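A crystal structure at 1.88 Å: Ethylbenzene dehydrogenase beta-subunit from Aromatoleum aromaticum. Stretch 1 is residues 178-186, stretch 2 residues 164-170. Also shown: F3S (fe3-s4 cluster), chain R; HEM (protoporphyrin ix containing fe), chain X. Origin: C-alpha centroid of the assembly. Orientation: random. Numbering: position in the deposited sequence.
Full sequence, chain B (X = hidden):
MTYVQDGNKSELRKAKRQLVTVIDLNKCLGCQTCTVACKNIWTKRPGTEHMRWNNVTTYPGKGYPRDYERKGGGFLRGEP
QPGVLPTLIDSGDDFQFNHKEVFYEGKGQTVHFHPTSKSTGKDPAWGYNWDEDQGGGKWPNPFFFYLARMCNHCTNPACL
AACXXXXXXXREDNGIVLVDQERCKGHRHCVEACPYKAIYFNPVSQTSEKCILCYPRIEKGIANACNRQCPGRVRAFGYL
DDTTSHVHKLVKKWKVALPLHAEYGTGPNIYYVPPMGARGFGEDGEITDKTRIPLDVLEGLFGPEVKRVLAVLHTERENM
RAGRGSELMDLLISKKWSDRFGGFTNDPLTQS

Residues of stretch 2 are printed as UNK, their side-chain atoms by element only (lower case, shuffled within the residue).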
ATOM      1  N   LEU B 178     -20.762  25.053  -0.882  1.00 22.90           N
ATOM      2  CA  LEU B 178     -20.684  24.723   0.538  1.00 23.29           C
ATOM      3  C   LEU B 178     -22.063  24.544   1.172  1.00 23.60           C
ATOM      4  O   LEU B 178     -23.036  25.188   0.780  1.00 24.20           O
ATOM      5  CB  LEU B 178     -19.928  25.846   1.305  1.00 23.78           C
ATOM      6  CG  LEU B 178     -18.429  26.000   0.934  1.00 20.76           C
ATOM      7  CD1 LEU B 178     -17.906  27.270   1.572  1.00 19.40           C
ATOM      8  CD2 LEU B 178     -17.552  24.801   1.352  1.00 18.51           C
ATOM      9  N   VAL B 179     -22.106  23.696   2.188  1.00 24.58           N
ATOM     10  CA  VAL B 179     -23.275  23.552   3.075  1.00 24.32           C
ATOM     11  C   VAL B 179     -23.001  24.346   4.351  1.00 24.84           C
ATOM     12  O   VAL B 179     -22.105  24.001   5.122  1.00 24.15           O
ATOM     13  CB  VAL B 179     -23.527  22.070   3.482  1.00 24.04           C
ATOM     14  CG1 VAL B 179     -24.729  22.016   4.486  1.00 25.08           C
ATOM     15  CG2 VAL B 179     -23.777  21.180   2.270  1.00 20.70           C
ATOM     16  N   ASP B 180     -23.773  25.403   4.558  1.00 24.72           N
ATOM     17  CA  ASP B 180     -23.695  26.220   5.762  1.00 25.75           C
ATOM     18  C   ASP B 180     -24.135  25.397   6.973  1.00 26.25           C
ATOM     19  O   ASP B 180     -25.328  25.081   7.136  1.00 25.33           O
ATOM     20  CB  ASP B 180     -24.581  27.445   5.566  1.00 25.36           C
ATOM     21  CG  ASP B 180     -24.702  28.299   6.792  1.00 26.32           C
ATOM     22  OD1 ASP B 180     -24.490  27.805   7.926  1.00 27.57           O
ATOM     23  OD2 ASP B 180     -25.048  29.493   6.605  1.00 33.64           O
ATOM     24  N   GLN B 181     -23.155  25.009   7.792  1.00 27.00           N
ATOM     25  CA  GLN B 181     -23.384  24.058   8.859  1.00 27.67           C
ATOM     26  C   GLN B 181     -24.282  24.607   9.955  1.00 28.73           C
ATOM     27  O   GLN B 181     -24.839  23.837  10.714  1.00 28.77           O
ATOM     28  CB  GLN B 181     -22.055  23.596   9.443  1.00 27.77           C
ATOM     29  CG  GLN B 181     -21.264  22.833   8.429  1.00 26.12           C
ATOM     30  CD  GLN B 181     -22.006  21.591   7.973  1.00 26.40           C
ATOM     31  OE1 GLN B 181     -22.235  20.681   8.787  1.00 26.69           O
ATOM     32  NE2 GLN B 181     -22.395  21.538   6.679  1.00 23.19           N
ATOM     33  N   GLU B 182     -24.423  25.925  10.043  1.00 29.60           N
ATOM     34  CA  GLU B 182     -25.326  26.531  11.020  1.00 30.79           C
ATOM     35  C   GLU B 182     -26.791  26.506  10.581  1.00 30.60           C
ATOM     36  O   GLU B 182     -27.685  26.420  11.412  1.00 31.79           O
ATOM     37  CB  GLU B 182     -24.948  27.996  11.282  1.00 31.26           C
ATOM     38  CG  GLU B 182     -23.568  28.160  11.869  1.00 34.20           C
ATOM     39  CD  GLU B 182     -23.209  29.606  12.239  1.00 36.06           C
ATOM     40  OE1 GLU B 182     -24.060  30.525  12.079  1.00 41.23           O
ATOM     41  OE2 GLU B 182     -22.056  29.807  12.722  1.00 43.99           O
ATOM     42  N   ARG B 183     -27.039  26.654   9.290  1.00 30.25           N
ATOM     43  CA  ARG B 183     -28.404  26.727   8.760  1.00 29.48           C
ATOM     44  C   ARG B 183     -28.924  25.323   8.393  1.00 27.18           C
ATOM     45  O   ARG B 183     -30.129  25.089   8.391  1.00 26.72           O
ATOM     46  CB  ARG B 183     -28.388  27.652   7.542  1.00 30.19           C
ATOM     47  CG  ARG B 183     -29.708  27.985   6.865  1.00 33.15           C
ATOM     48  CD  ARG B 183     -29.572  29.279   5.956  1.00 35.74           C
ATOM     49  NE  ARG B 183     -28.321  29.280   5.150  1.00 41.91           N
ATOM     50  CZ  ARG B 183     -27.565  30.357   4.865  1.00 41.12           C
ATOM     51  NH1 ARG B 183     -27.887  31.565   5.332  1.00 44.04           N
ATOM     52  NH2 ARG B 183     -26.464  30.221   4.116  1.00 42.08           N
ATOM     53  N   CYS B 184     -28.012  24.400   8.078  1.00 25.05           N
ATOM     54  CA  CYS B 184     -28.382  23.039   7.663  1.00 24.48           C
ATOM     55  C   CYS B 184     -29.206  22.347   8.750  1.00 23.80           C
ATOM     56  O   CYS B 184     -28.852  22.376   9.927  1.00 22.82           O
ATOM     57  CB  CYS B 184     -27.156  22.184   7.344  1.00 24.59           C
ATOM     58  SG  CYS B 184     -27.589  20.513   6.760  1.00 22.15           S
ATOM     59  N   LYS B 185     -30.323  21.754   8.325  1.00 23.17           N
ATOM     60  CA  LYS B 185     -31.254  21.062   9.215  1.00 22.08           C
ATOM     61  C   LYS B 185     -31.214  19.555   8.968  1.00 21.68           C
ATOM     62  O   LYS B 185     -32.014  18.841   9.530  1.00 21.74           O
ATOM     63  CB  LYS B 185     -32.651  21.566   8.946  1.00 21.91           C
ATOM     64  CG  LYS B 185     -32.822  23.046   9.249  1.00 21.15           C
ATOM     65  CD  LYS B 185     -34.211  23.460   8.921  1.00 22.07           C
ATOM     66  CE  LYS B 185     -34.463  24.915   9.192  1.00 21.77           C
ATOM     67  NZ  LYS B 185     -35.916  25.169   9.075  1.00 23.41           N
ATOM     68  N   GLY B 186     -30.359  19.093   8.058  1.00 20.58           N
ATOM     69  CA  GLY B 186     -30.248  17.673   7.751  1.00 20.07           C
ATOM     70  C   GLY B 186     -31.452  17.115   6.979  1.00 20.02           C
ATOM     71  O   GLY B 186     -31.780  15.926   7.084  1.00 21.48           O
ATOM     72  N   UNK B 164     -34.347  23.287   0.597  1.00 22.77           N
ATOM     73  CA  UNK B 164     -35.427  24.246   0.807  1.00 22.54           C
ATOM     74  C   UNK B 164     -35.116  25.319   1.851  1.00 22.90           C
ATOM     75  O   UNK B 164     -35.778  26.346   1.879  1.00 22.76           O
ATOM     76  c   UNK B 164     -35.874  22.295   2.044  1.00 21.57           C
ATOM     77  c   UNK B 164     -34.611  22.012   1.287  1.00 22.44           C
ATOM     78  c   UNK B 164     -36.566  23.376   1.303  1.00 23.18           C
ATOM     79  N   UNK B 165     -34.129  25.065   2.698  1.00 23.19           N
ATOM     80  CA  UNK B 165     -33.701  25.996   3.715  1.00 23.31           C
ATOM     81  C   UNK B 165     -32.672  26.973   3.155  1.00 22.64           C
ATOM     82  O   UNK B 165     -32.346  27.923   3.820  1.00 22.83           O
ATOM     83  c   UNK B 165     -34.035  24.134   5.370  1.00 25.44           C
ATOM     84  o   UNK B 165     -31.864  24.646   4.636  1.00 29.16           O
ATOM     85  c   UNK B 165     -33.121  25.242   4.958  1.00 24.38           C
ATOM     86  N   UNK B 166     -32.169  26.728   1.934  1.00 22.76           N
ATOM     87  CA  UNK B 166     -31.107  27.542   1.318  1.00 21.88           C
ATOM     88  C   UNK B 166     -29.781  27.515   2.059  1.00 21.86           C
ATOM     89  O   UNK B 166     -29.056  28.509   2.064  1.00 21.59           O
ATOM     90  N   UNK B 167     -29.461  26.383   2.686  1.00 21.02           N
ATOM     91  CA  UNK B 167     -28.221  26.226   3.425  1.00 21.90           C
ATOM     92  C   UNK B 167     -27.034  26.050   2.484  1.00 22.51           C
ATOM     93  O   UNK B 167     -25.898  26.203   2.911  1.00 25.08           O
ATOM     94  c   UNK B 167     -28.278  25.039   4.383  1.00 20.09           C
ATOM     95  N   UNK B 168     -27.272  25.679   1.232  1.00 22.38           N
ATOM     96  CA  UNK B 168     -26.165  25.423   0.306  1.00 22.89           C
ATOM     97  C   UNK B 168     -25.957  26.643  -0.576  1.00 22.99           C
ATOM     98  O   UNK B 168     -26.909  27.237  -1.113  1.00 21.41           O
ATOM     99  c   UNK B 168     -26.772  21.666  -0.446  1.00 24.81           C
ATOM    100  c   UNK B 168     -25.347  24.046  -1.715  1.00 22.28           C
ATOM    101  c   UNK B 168     -26.486  22.950   0.305  1.00 22.08           C
ATOM    102  c   UNK B 168     -26.421  24.195  -0.568  1.00 22.96           C
ATOM    103  N   UNK B 169     -24.696  27.028  -0.722  1.00 22.97           N
ATOM    104  CA  UNK B 169     -24.370  28.148  -1.573  1.00 24.19           C
ATOM    105  C   UNK B 169     -23.104  27.901  -2.355  1.00 24.10           C
ATOM    106  O   UNK B 169     -22.326  26.997  -2.036  1.00 23.17           O
ATOM    107  c   UNK B 169     -24.225  29.441  -0.779  1.00 24.94           C
ATOM    108  c   UNK B 169     -21.106  29.413   2.148  1.00 28.45           C
ATOM    109  c   UNK B 169     -21.888  30.018  -0.019  1.00 25.51           C
ATOM    110  c   UNK B 169     -22.325  28.809   2.428  1.00 26.09           C
ATOM    111  o   UNK B 169     -20.106  29.407   3.098  1.00 28.70           O
ATOM    112  c   UNK B 169     -20.893  30.016   0.929  1.00 27.69           C
ATOM    113  c   UNK B 169     -23.125  29.424   0.242  1.00 26.72           C
ATOM    114  c   UNK B 169     -23.315  28.815   1.484  1.00 25.56           C
ATOM    115  N   UNK B 170     -22.940  28.691  -3.412  1.00 24.58           N
ATOM    116  CA  UNK B 170     -21.780  28.563  -4.286  1.00 25.29           C
ATOM    117  C   UNK B 170     -21.056  29.881  -4.183  1.00 26.73           C
ATOM    118  O   UNK B 170     -21.639  30.925  -4.472  1.00 24.38           O
ATOM    119  n   UNK B 170     -19.553  26.331  -8.798  1.00 22.13           N
ATOM    120  c   UNK B 170     -21.630  27.610  -8.045  1.00 23.54           C
ATOM    121  c   UNK B 170     -22.215  28.347  -5.718  1.00 24.75           C
ATOM    122  c   UNK B 170     -21.072  28.026  -6.674  1.00 24.64           C
ATOM    123  c   UNK B 170     -20.495  27.449  -9.106  1.00 23.74           C
TER
HETATM  124 FE1  F3S R1356     -29.001  20.470   4.944  1.00 21.44          FE
HETATM  125 FE3  F3S R1356     -30.538  21.469   3.022  1.00 21.39          FE
HETATM  126 FE4  F3S R1356     -29.278  19.277   2.556  1.00 21.29          FE
HETATM  127  S1  F3S R1356     -30.986  21.371   5.220  1.00 22.48           S
HETATM  128  S2  F3S R1356     -29.017  18.281   4.551  1.00 20.68           S
HETATM  129  S3  F3S R1356     -28.380  21.243   3.020  1.00 22.85           S
HETATM  130  S4  F3S R1356     -31.356  19.714   1.920  1.00 22.04           S
HETATM  131  CHA HEM X1217     -40.690  23.237   7.424  1.00 23.93           C
HETATM  132  CHB HEM X1217     -44.554  23.239  10.332  1.00 25.67           C
HETATM  133  CHC HEM X1217     -47.598  23.576   6.577  1.00 24.88           C
HETATM  134  CHD HEM X1217     -43.724  23.403   3.672  1.00 23.17           C
HETATM  135  C1A HEM X1217     -41.496  23.226   8.525  1.00 25.57           C
HETATM  136  C2A HEM X1217     -41.031  23.194   9.881  1.00 26.18           C
HETATM  137  C3A HEM X1217     -42.103  23.203  10.689  1.00 26.11           C
HETATM  138  C4A HEM X1217     -43.269  23.228   9.857  1.00 24.28           C
HETATM  139  CMA HEM X1217     -42.116  23.173  12.230  1.00 24.83           C
HETATM  140  CAA HEM X1217     -39.539  23.172  10.271  1.00 27.29           C
HETATM  141  CBA HEM X1217     -38.976  21.775  10.111  1.00 27.84           C
HETATM  142  CGA HEM X1217     -37.536  21.823  10.525  1.00 27.24           C
HETATM  143  O1A HEM X1217     -37.025  22.910  10.914  1.00 27.18           O
HETATM  144  O2A HEM X1217     -36.892  20.760  10.468  1.00 28.08           O
HETATM  145  C1B HEM X1217     -45.705  23.280   9.589  1.00 26.10           C
HETATM  146  C2B HEM X1217     -47.047  23.201  10.115  1.00 25.25           C
HETATM  147  C3B HEM X1217     -47.892  23.297   9.082  1.00 25.13           C
HETATM  148  C4B HEM X1217     -47.116  23.447   7.871  1.00 25.42           C
HETATM  149  CMB HEM X1217     -47.381  23.006  11.609  1.00 24.86           C
HETATM  150  CAB HEM X1217     -49.423  23.238   9.131  1.00 25.83           C
HETATM  151  CBB HEM X1217     -50.183  23.966   8.321  1.00 24.53           C
HETATM  152  C1C HEM X1217     -46.811  23.501   5.456  1.00 24.73           C
HETATM  153  C2C HEM X1217     -47.281  23.300   4.101  1.00 22.00           C
HETATM  154  C3C HEM X1217     -46.178  23.244   3.317  1.00 25.09           C
HETATM  155  C4C HEM X1217     -45.013  23.378   4.163  1.00 24.12           C
HETATM  156  CMC HEM X1217     -48.768  23.216   3.676  1.00 24.50           C
HETATM  157  CAC HEM X1217     -46.062  23.075   1.788  1.00 24.32           C
HETATM  158  CBC HEM X1217     -46.963  23.613   0.968  1.00 26.14           C
HETATM  159  C1D HEM X1217     -42.580  23.382   4.397  1.00 22.71           C
HETATM  160  C2D HEM X1217     -41.272  23.413   3.790  1.00 21.65           C
HETATM  161  C3D HEM X1217     -40.314  23.362   4.980  1.00 23.48           C
HETATM  162  C4D HEM X1217     -41.155  23.291   6.149  1.00 23.70           C
HETATM  163  CMD HEM X1217     -40.956  23.504   2.270  1.00 22.21           C
HETATM  164  CAD HEM X1217     -38.784  23.374   5.008  1.00 22.28           C
HETATM  165  CBD HEM X1217     -38.317  24.796   5.278  1.00 23.59           C
HETATM  166  CGD HEM X1217     -37.077  24.829   6.110  1.00 25.18           C
HETATM  167  O1D HEM X1217     -36.400  25.886   6.082  1.00 27.57           O
HETATM  168  O2D HEM X1217     -36.784  23.826   6.799  1.00 28.04           O
HETATM  169  NA  HEM X1217     -42.869  23.248   8.536  1.00 25.71           N
HETATM  170  NB  HEM X1217     -45.787  23.445   8.227  1.00 25.90           N
HETATM  171  NC  HEM X1217     -45.421  23.538   5.470  1.00 23.81           N
HETATM  172  ND  HEM X1217     -42.480  23.304   5.783  1.00 23.05           N
HETATM  173 FE   HEM X1217     -44.140  23.418   7.011  1.00 25.19          FE

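Position 164 carries three side-chain carbons that close a ring onto its own backbone N, and they touch nothing on stretch 1. Only proline closes such a ring, so it is Pro164, which simply leads into the loop.

At position 165 the first side-chain carbon bears one oxygen and one further carbon. The side chain points toward stretch 1, where that terminal carbon lies 3.6 Å from Lys185 CD, a packing of methyl against aliphatic chain. A fork of that composition is threonine, Thr165. Its OG1 sits 3.4 Å from S1 of the F3S cluster, and CG2 is 3.0 Å from HEM O1D, so this small residue lies between two cofactors.

Position 166 has no side-chain atoms. Its backbone O comes within 3.3 Å of Arg183 NE, but the angle is too poor for a hydrogen bond. This is Gly166; its phi/psi of 63/33 explains the choice well enough, since positive phi by itself favours glycine.

Position 167 shows a single carbon, a CB 3.8 Å from Cys184 N and 4.3 Å from Cys184 CB, while its CA lies 3.5 Å from Arg183 NE, at the edge of the guanidinium. One carbon means alanine. Ala167 packs against Cys184, the cluster-binding residue, and its O accepts a hydrogen bond from Asp180 N at 2.8 Å.

Position 168 has four carbons, forked at the first, with one arm two carbons long. It shares a sheet face with Val179, and the inner carbon of the longer arm meets Val179 CG2 at 3.8 Å. This is isoleucine, Ile168. Its CG1, that same carbon, is 3.7 Å from F3S S3, so Ile168 also borders the cluster.

Position 169 has one carbon followed by a six-carbon ring bearing an oxygen. It lies on the same sheet face as Leu178, whose CB sits over one ring face, 4.2 Å from the centroid. The ring's oxygen is 3.4 Å from Leu178 CD1. This is tyrosine, Tyr169; its OH is hydrogen-bonded elsewhere in the structure. At the ring's edge, Asp180 CB approaches CE1 of Tyr169 at 4.1 Å.

Position 170 has four carbons in a row ending in nitrogen, pointing away from stretch 1 and making no contact with it: lysine, Lys170.

The contact works through a short antiparallel pairing. Leu178 and Tyr169 form the hydrogen-bonded pair, with Leu178 N giving to Tyr169 O at 2.7 Å and Tyr169 N giving to Leu178 O at 2.9 Å; Val179 and Ile168 form the non-hydrogen-bonded pair beside it. The Asp180 to Ala167 bond continues the backbone pairing past the last bridge. Beyond it, stretch 1 turns: Asp180 OD1 accepts from Glu182 N at 2.8 Å and Arg183 N at 3.1 Å, and Asp180 O accepts from Cys184 N at 2.9 Å. This turn leads to Cys184, whose SG binds F3S FE1 at 2.3 Å. The rule is economical: backbone bonds set the register, side chains pack each sheet face, and Ala167 CB packs against Cys184 CB, 4.3 Å away, beside the cluster's ligand.

Stretch 2 (164-170) PTGAIYK
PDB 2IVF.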